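Local coordinates for protein-tyrosine phosphatase mitochondrial 1 (Mus musculus, PDB 3RGO) that dephosphorylates phosphatidylglycerophosphate to phosphatidylglycerol, an essential step toward the mitochondrial phospholipid cardiolipin, at residues 98-112 / 130-143. Sequence-based numbering, arbitrary orientation.
Sequences AGRSRSATMVAAYLI and RSHISIRPSQLEVL. With SO4 (sulfate ion), chain B; SO4 (sulfate ion), chain C.
Across this contact Arg-100 and Ser-101 face Ile-133 and Ser-134, and beyond them helices 102-112 and 137-143 run nearly parallel, 22° between axes 10.5 Å apart at closest approach. Ser-134 N donates to Arg-100 O (2.9 Å), tying the connection 130-136 to the phosphate-binding loop (P-loop) of the tyrosine phosphatase family. Backbone N-H groups of Ala-98, Arg-100, Arg-102 and Ser-103 grip a sulfate, consistent with the substrate phosphate site beside the predicted nucleophile Cys-96. Arg-102 completes the cradle, NH1 giving O1 of this sulfate a bond of 2.9 Å while NE and NH2 turn to a second sulfate. Glycine suits position 99, where phi is positive; Gly-99 O receives Arg-130 NE at 2.8 Å, in the guanidinium plane. Over one face of that guanidinium lies the end of Arg-100, the planes 32° apart. Ser-101 turns OG away from its backbone N (chi1 -177°), where it donates to Ser-134 O (2.9 Å) and accepts from Gln-139 NE2 (2.9 Å), a small hydroxyl bridging loop and helix. Gln-139 OE1 accepts from Arg-136 N, so both ends of the amide are held. Leu-143 is a knob among Thr-105, Ala-108, Ala-109 and Ile-112; small alanines admit it, CD1 lying 3.6 Å from Ala-108 CB. Ile-135 packs on Ile-123 of helix 119-129, Val-142 meets helix 72-88, and Ser-103 and Arg-130 touch Leu-11 of strand 9-12.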
loop_
_atom_site.group_PDB
_atom_site.type_symbol
_atom_site.label_atom_id
_atom_site.label_comp_id
_atom_site.label_asym_id
_atom_site.label_seq_id
_atom_site.Cartn_x
_atom_site.Cartn_y
_atom_site.Cartn_z
ATOM N N ALA A 98 -3.327 -10.639 4.005
ATOM C CA ALA A 98 -4.073 -10.394 5.235
ATOM C C ALA A 98 -4.169 -8.912 5.601
ATOM O O ALA A 98 -4.922 -8.542 6.502
ATOM C CB ALA A 98 -3.453 -11.191 6.387
ATOM N N GLY A 99 -3.403 -8.074 4.907
ATOM C CA GLY A 99 -3.380 -6.646 5.180
ATOM C C GLY A 99 -2.719 -6.296 6.504
ATOM O O GLY A 99 -3.132 -5.355 7.178
ATOM N N ARG A 100 -1.678 -7.039 6.866
ATOM C CA ARG A 100 -1.063 -6.899 8.186
ATOM C C ARG A 100 0.439 -6.611 8.181
ATOM O O ARG A 100 0.973 -6.083 9.160
ATOM C CB ARG A 100 -1.331 -8.158 9.024
ATOM C CG ARG A 100 -2.589 -8.096 9.880
ATOM C CD ARG A 100 -3.819 -7.797 9.053
ATOM N NE ARG A 100 -4.858 -7.122 9.826
ATOM C CZ ARG A 100 -5.917 -7.727 10.352
ATOM N NH1 ARG A 100 -6.091 -9.033 10.189
ATOM N NH2 ARG A 100 -6.807 -7.022 11.037
ATOM N N SER A 101 1.126 -6.968 7.099
ATOM C CA SER A 101 2.591 -6.992 7.126
ATOM C C SER A 101 3.248 -6.374 5.891
ATOM O O SER A 101 3.774 -5.263 5.946
ATOM C CB SER A 101 3.084 -8.429 7.326
ATOM O OG SER A 101 4.496 -8.488 7.425
ATOM N N ARG A 102 3.232 -7.106 4.784
ATOM C CA ARG A 102 3.817 -6.622 3.538
ATOM C C ARG A 102 3.061 -5.382 3.073
ATOM O O ARG A 102 3.658 -4.382 2.672
ATOM C CB ARG A 102 3.764 -7.720 2.472
ATOM C CG ARG A 102 4.646 -8.908 2.806
ATOM C CD ARG A 102 4.218 -10.164 2.073
ATOM N NE ARG A 102 4.997 -11.314 2.515
ATOM C CZ ARG A 102 4.711 -12.040 3.591
ATOM N NH1 ARG A 102 3.656 -11.741 4.335
ATOM N NH2 ARG A 102 5.482 -13.070 3.920
ATOM N N SER A 103 1.739 -5.448 3.149
ATOM C CA SER A 103 0.907 -4.332 2.731
ATOM C C SER A 103 0.994 -3.183 3.738
ATOM O O SER A 103 0.969 -2.008 3.363
ATOM C CB SER A 103 -0.538 -4.798 2.513
ATOM O OG SER A 103 -1.031 -5.476 3.650
ATOM N N ALA A 104 1.106 -3.532 5.016
ATOM C CA ALA A 104 1.318 -2.544 6.068
ATOM C C ALA A 104 2.629 -1.782 5.857
ATOM O O ALA A 104 2.707 -0.578 6.084
ATOM C CB ALA A 104 1.314 -3.218 7.433
ATOM N N THR A 105 3.655 -2.493 5.410
ATOM C CA THR A 105 4.959 -1.884 5.164
ATOM C C THR A 105 4.891 -0.855 4.033
ATOM O O THR A 105 5.495 0.223 4.114
ATOM C CB THR A 105 6.004 -2.967 4.851
ATOM O OG1 THR A 105 6.125 -3.837 5.983
ATOM C CG2 THR A 105 7.358 -2.341 4.546
ATOM N N MET A 106 4.146 -1.191 2.985
ATOM C CA MET A 106 3.940 -0.283 1.854
ATOM C C MET A 106 3.262 0.998 2.314
ATOM O O MET A 106 3.677 2.107 1.948
ATOM C CB MET A 106 3.095 -0.966 0.768
ATOM C CG MET A 106 2.822 -0.096 -0.469
ATOM S SD MET A 106 4.298 0.182 -1.506
ATOM C CE MET A 106 4.791 -1.506 -1.832
ATOM N N VAL A 107 2.209 0.844 3.113
ATOM C CA VAL A 107 1.497 1.996 3.658
ATOM C C VAL A 107 2.410 2.805 4.578
ATOM O O VAL A 107 2.346 4.034 4.591
ATOM C CB VAL A 107 0.188 1.590 4.395
ATOM C CG1 VAL A 107 -0.430 2.796 5.093
ATOM C CG2 VAL A 107 -0.819 0.965 3.417
ATOM N N ALA A 108 3.262 2.116 5.336
ATOM C CA ALA A 108 4.244 2.782 6.185
ATOM C C ALA A 108 5.144 3.703 5.374
ATOM O O ALA A 108 5.428 4.825 5.786
ATOM C CB ALA A 108 5.090 1.748 6.959
ATOM N N ALA A 109 5.596 3.230 4.218
ATOM C CA ALA A 109 6.483 4.031 3.388
ATOM C C ALA A 109 5.763 5.288 2.902
ATOM O O ALA A 109 6.319 6.384 2.934
ATOM C CB ALA A 109 7.001 3.210 2.213
ATOM N N TYR A 110 4.524 5.113 2.455
ATOM C CA TYR A 110 3.667 6.229 2.066
ATOM C C TYR A 110 3.596 7.292 3.164
ATOM O O TYR A 110 3.848 8.470 2.908
ATOM C CB TYR A 110 2.262 5.709 1.730
ATOM C CG TYR A 110 1.173 6.756 1.720
ATOM C CD1 TYR A 110 0.991 7.587 0.623
ATOM C CD2 TYR A 110 0.319 6.905 2.808
ATOM C CE1 TYR A 110 -0.010 8.552 0.612
ATOM C CE2 TYR A 110 -0.680 7.854 2.808
ATOM C CZ TYR A 110 -0.841 8.677 1.710
ATOM O OH TYR A 110 -1.839 9.625 1.709
ATOM N N LEU A 111 3.262 6.873 4.384
ATOM C CA LEU A 111 3.148 7.803 5.506
ATOM C C LEU A 111 4.474 8.480 5.845
ATOM O O LEU A 111 4.515 9.674 6.171
ATOM C CB LEU A 111 2.585 7.088 6.735
ATOM C CG LEU A 111 1.138 6.600 6.605
ATOM C CD1 LEU A 111 0.755 5.755 7.810
ATOM C CD2 LEU A 111 0.173 7.772 6.430
ATOM N N ILE A 112 5.560 7.717 5.782
ATOM C CA ILE A 112 6.879 8.284 6.022
ATOM C C ILE A 112 7.135 9.455 5.086
ATOM O O ILE A 112 7.548 10.531 5.518
ATOM C CB ILE A 112 7.990 7.230 5.858
ATOM C CG1 ILE A 112 7.933 6.226 7.016
ATOM C CG2 ILE A 112 9.359 7.897 5.791
ATOM C CD1 ILE A 112 8.847 5.023 6.847
ATOM N N ARG A 130 -5.586 -0.258 12.580
ATOM C CA ARG A 130 -5.796 -1.642 12.166
ATOM C C ARG A 130 -5.021 -2.619 13.050
ATOM O O ARG A 130 -3.841 -2.420 13.326
ATOM C CB ARG A 130 -5.407 -1.812 10.695
ATOM C CG ARG A 130 -5.645 -3.204 10.131
ATOM C CD ARG A 130 -5.592 -3.183 8.609
ATOM N NE ARG A 130 -5.708 -4.521 8.035
ATOM C CZ ARG A 130 -6.862 -5.139 7.791
ATOM N NH1 ARG A 130 -8.010 -4.542 8.074
ATOM N NH2 ARG A 130 -6.867 -6.357 7.264
ATOM N N SER A 131 -5.695 -3.681 13.480
ATOM C CA SER A 131 -5.125 -4.623 14.434
ATOM C C SER A 131 -4.161 -5.618 13.788
ATOM O O SER A 131 -4.188 -5.837 12.574
ATOM C CB SER A 131 -6.242 -5.390 15.145
ATOM O OG SER A 131 -6.813 -6.358 14.278
ATOM N N HIS A 132 -3.312 -6.215 14.619
ATOM C CA HIS A 132 -2.390 -7.262 14.183
ATOM C C HIS A 132 -1.407 -6.818 13.097
ATOM O O HIS A 132 -0.949 -7.629 12.287
ATOM C CB HIS A 132 -3.160 -8.511 13.749
ATOM C CG HIS A 132 -4.058 -9.060 14.815
ATOM N ND1 HIS A 132 -3.590 -9.825 15.860
ATOM C CD2 HIS A 132 -5.395 -8.946 15.001
ATOM C CE1 HIS A 132 -4.600 -10.162 16.644
ATOM N NE2 HIS A 132 -5.706 -9.641 16.144
ATOM N N ILE A 133 -1.079 -5.532 13.082
ATOM C CA ILE A 133 -0.006 -5.062 12.225
ATOM C C ILE A 133 1.274 -5.714 12.720
ATOM O O ILE A 133 1.591 -5.656 13.908
ATOM C CB ILE A 133 0.142 -3.533 12.272
ATOM C CG1 ILE A 133 -1.149 -2.863 11.802
ATOM C CG2 ILE A 133 1.322 -3.079 11.412
ATOM C CD1 ILE A 133 -1.595 -3.293 10.417
ATOM N N SER A 134 1.996 -6.357 11.813
ATOM C CA SER A 134 3.242 -7.013 12.172
ATOM C C SER A 134 4.312 -6.683 11.142
ATOM O O SER A 134 4.362 -7.286 10.072
ATOM C CB SER A 134 3.050 -8.527 12.268
ATOM O OG SER A 134 4.277 -9.165 12.580
ATOM N N ILE A 135 5.157 -5.711 11.467
ATOM C CA ILE A 135 6.257 -5.334 10.590
ATOM C C ILE A 135 7.585 -5.798 11.191
ATOM O O ILE A 135 8.050 -5.273 12.205
ATOM C CB ILE A 135 6.248 -3.821 10.295
ATOM C CG1 ILE A 135 4.957 -3.463 9.540
ATOM C CG2 ILE A 135 7.485 -3.421 9.495
ATOM C CD1 ILE A 135 4.723 -1.995 9.346
ATOM N N ARG A 136 8.181 -6.804 10.559
ATOM C CA ARG A 136 9.366 -7.475 11.094
ATOM C C ARG A 136 10.644 -6.666 10.910
ATOM O O ARG A 136 10.690 -5.774 10.067
ATOM C CB ARG A 136 9.531 -8.839 10.418
ATOM C CG ARG A 136 8.378 -9.797 10.647
ATOM C CD ARG A 136 8.696 -11.187 10.092
ATOM N NE ARG A 136 9.015 -11.152 8.666
ATOM C CZ ARG A 136 8.108 -11.005 7.702
ATOM N NH1 ARG A 136 6.824 -10.871 8.011
ATOM N NH2 ARG A 136 8.485 -10.992 6.429
ATOM N N PRO A 137 11.692 -6.981 11.699
ATOM C CA PRO A 137 12.986 -6.307 11.566
ATOM C C PRO A 137 13.449 -6.225 10.114
ATOM O O PRO A 137 13.969 -5.188 9.703
ATOM C CB PRO A 137 13.922 -7.197 12.386
ATOM C CG PRO A 137 13.044 -7.738 13.458
ATOM C CD PRO A 137 11.678 -7.924 12.831
ATOM N N SER A 138 13.247 -7.293 9.347
ATOM C CA SER A 138 13.646 -7.305 7.942
ATOM C C SER A 138 12.882 -6.252 7.142
ATOM O O SER A 138 13.402 -5.671 6.193
ATOM C CB SER A 138 13.435 -8.690 7.323
ATOM O OG SER A 138 12.060 -8.960 7.117
ATOM N N GLN A 139 11.638 -6.009 7.525
ATOM C CA GLN A 139 10.842 -4.996 6.849
ATOM C C GLN A 139 11.173 -3.599 7.369
ATOM O O GLN A 139 11.194 -2.633 6.607
ATOM C CB GLN A 139 9.350 -5.302 6.996
ATOM C CG GLN A 139 8.932 -6.580 6.262
ATOM C CD GLN A 139 7.606 -7.114 6.744
ATOM O OE1 GLN A 139 7.360 -7.177 7.948
ATOM N NE2 GLN A 139 6.739 -7.504 5.806
ATOM N N LEU A 140 11.436 -3.500 8.666
ATOM C CA LEU A 140 11.767 -2.214 9.277
ATOM C C LEU A 140 13.068 -1.623 8.734
ATOM O O LEU A 140 13.184 -0.407 8.561
ATOM C CB LEU A 140 11.857 -2.343 10.799
ATOM C CG LEU A 140 12.013 -1.012 11.536
ATOM C CD1 LEU A 140 10.760 -0.166 11.323
ATOM C CD2 LEU A 140 12.284 -1.220 13.023
ATOM N N GLU A 141 14.054 -2.477 8.481
ATOM C CA GLU A 141 15.342 -1.994 7.987
ATOM C C GLU A 141 15.213 -1.296 6.629
ATOM O O GLU A 141 15.877 -0.294 6.369
ATOM C CB GLU A 141 16.365 -3.128 7.926
ATOM C CG GLU A 141 16.771 -3.659 9.297
ATOM C CD GLU A 141 17.463 -2.611 10.156
ATOM O OE1 GLU A 141 18.648 -2.306 9.897
ATOM O OE2 GLU A 141 16.824 -2.095 11.099
ATOM N N VAL A 142 14.353 -1.820 5.764
ATOM C CA VAL A 142 14.140 -1.184 4.471
ATOM C C VAL A 142 13.414 0.153 4.631
ATOM O O VAL A 142 13.738 1.122 3.948
ATOM C CB VAL A 142 13.400 -2.112 3.488
ATOM C CG1 VAL A 142 13.024 -1.359 2.212
ATOM C CG2 VAL A 142 14.266 -3.331 3.168
ATOM N N LEU A 143 12.441 0.199 5.539
ATOM C CA LEU A 143 11.743 1.443 5.857
ATOM C C LEU A 143 12.716 2.484 6.417
ATOM O O LEU A 143 12.545 3.684 6.207
ATOM C CB LEU A 143 10.610 1.191 6.857
ATOM C CG LEU A 143 9.371 0.463 6.331
ATOM C CD1 LEU A 143 8.345 0.239 7.437
ATOM C CD2 LEU A 143 8.752 1.245 5.179
HETATM S S SO4 B . 0.300 -9.214 4.317
HETATM O O1 SO4 B . 1.692 -9.616 4.493
HETATM O O2 SO4 B . -0.379 -9.181 5.608
HETATM O O3 SO4 B . 0.255 -7.894 3.701
HETATM O O4 SO4 B . -0.383 -10.178 3.457
HETATM S S SO4 C . 8.278 -12.619 1.186
HETATM O O1 SO4 C . 9.083 -11.556 0.586
HETATM O O2 SO4 C . 8.248 -12.451 2.641
HETATM O O3 SO4 C . 6.917 -12.549 0.653
HETATM O O4 SO4 C . 8.859 -13.920 0.854
#